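Local coordinates for capsid fiber protein (Bacillus phage phi29, PDB 6QYY) that forms the trimeric head fibers on the capsid of the phage, its N-terminal base probably fixing each fiber to the prohead, at the interface of chains A and B. Residues are numbered along the deposited sequence; one frame, centred on the assembly and turned at random. Chains: chain A/B, Capsid fiber protein.

The interface of chains A and B. Residues chain A 98-100, 109, 111; chain B 3-5, 28.
A:Val99, in the loop just after strand 96-98, lays its side chain against both B:Val3 and B:Phe5, residues on the same side of the N-terminal strand 3-9 of chain B. CB packs on CG and CD2 of the B:Phe5 ring, 3.9 Å from CD2. CG1 lies over one face of that ring, 3.9 Å above the plane and displaced toward the rim, where CE2 is its nearest ring atom; the side chain and the phenyl group meet at about a right angle. CG2 turns mainly to B:Val3, 3.6 Å from that residue's CG2, while still brushing the ring at CD2. The phenyl ring owes its place beside the loop to a chi1 of 57°, which puts CG of B:Phe5 between its own backbone N and carbonyl carbon.

A chi1 of 62° sets CG1 of B:Val3 between the backbone N and the carbonyl carbon and CG2 anti to the N; CG2 is shared by A:Val99 and A:Thr109, and CG1 reaches CG2 of A:Val111 at 3.9 Å. A:Thr109 runs past B:Val3 in the opposite direction and meets it through its methyl, not its hydroxyl: CG2 to CG2 is 3.4 Å, a tight fit. One valine of chain B thus packs against both the loop and strand 107-112 of chain A.

Around this apolar core the contacts thin out. The poorly ordered carboxylate of A:Glu100 passes near CB of B:Phe5, and CD1 of B:Ile28 comes within 4.0 Å of the A:Ala98 carbonyl O. The patch is a small hydrophobic part of the subunit interface in the trimeric assembly, where it likely helps hold the N-terminal strand of one fiber-base subunit against its neighbour.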
# COMPACT_ATOMS: atom_id res chain seq x y z
N ALA A 98 7.07 12.20 8.11
CA ALA A 98 6.17 12.96 8.97
C ALA A 98 5.51 14.08 8.18
O ALA A 98 6.17 14.78 7.41
CB ALA A 98 6.94 13.54 10.16
N VAL A 99 4.20 14.25 8.36
CA VAL A 99 3.49 15.39 7.80
C VAL A 99 2.94 16.30 8.88
O VAL A 99 2.25 17.28 8.57
CB VAL A 99 2.36 14.95 6.85
CG1 VAL A 99 2.96 14.23 5.65
CG2 VAL A 99 1.34 14.08 7.56
N GLU A 100 3.21 15.99 10.14
CA GLU A 100 2.96 16.88 11.26
C GLU A 100 4.23 16.96 12.10
O GLU A 100 5.10 16.08 12.03
CB GLU A 100 1.77 16.42 12.12
CG GLU A 100 0.44 16.29 11.36
CD GLU A 100 -0.05 17.61 10.76
OE1 GLU A 100 0.33 18.69 11.28
OE2 GLU A 100 -0.83 17.57 9.78
N THR A 109 1.71 12.18 12.95
CA THR A 109 1.03 11.59 11.81
C THR A 109 2.04 11.44 10.68
O THR A 109 2.68 12.42 10.29
CB THR A 109 -0.15 12.45 11.34
OG1 THR A 109 -1.02 12.68 12.45
CG2 THR A 109 -0.92 11.71 10.25
N VAL A 111 3.07 9.44 6.80
CA VAL A 111 2.60 8.80 5.57
C VAL A 111 3.49 7.59 5.33
O VAL A 111 4.72 7.71 5.28
CB VAL A 111 2.66 9.78 4.39
CG1 VAL A 111 2.45 9.03 3.08
CG2 VAL A 111 1.63 10.88 4.53
N VAL B 3 -4.94 11.22 5.66
CA VAL B 3 -4.29 12.32 6.35
C VAL B 3 -4.51 13.58 5.53
O VAL B 3 -4.56 13.54 4.30
CB VAL B 3 -2.78 12.07 6.56
CG1 VAL B 3 -2.05 11.93 5.21
CG2 VAL B 3 -2.16 13.18 7.39
N SER B 4 -4.67 14.69 6.23
CA SER B 4 -4.83 16.00 5.63
C SER B 4 -3.73 16.90 6.19
O SER B 4 -3.54 16.96 7.41
CB SER B 4 -6.22 16.55 5.96
OG SER B 4 -6.35 17.89 5.54
N PHE B 5 -3.00 17.58 5.31
CA PHE B 5 -1.97 18.49 5.78
C PHE B 5 -1.88 19.66 4.81
O PHE B 5 -2.34 19.59 3.67
CB PHE B 5 -0.61 17.79 5.94
CG PHE B 5 -0.09 17.13 4.69
CD1 PHE B 5 0.78 17.81 3.84
CD2 PHE B 5 -0.46 15.83 4.36
CE1 PHE B 5 1.26 17.22 2.69
CE2 PHE B 5 0.01 15.22 3.22
CZ PHE B 5 0.86 15.91 2.37
N ILE B 28 5.70 20.60 4.15
CA ILE B 28 5.91 19.83 2.94
C ILE B 28 5.76 20.77 1.75
O ILE B 28 4.85 21.60 1.72
CB ILE B 28 4.91 18.66 2.85
CG1 ILE B 28 5.12 17.74 4.06
CG2 ILE B 28 5.08 17.95 1.54
CD1 ILE B 28 6.23 16.75 3.89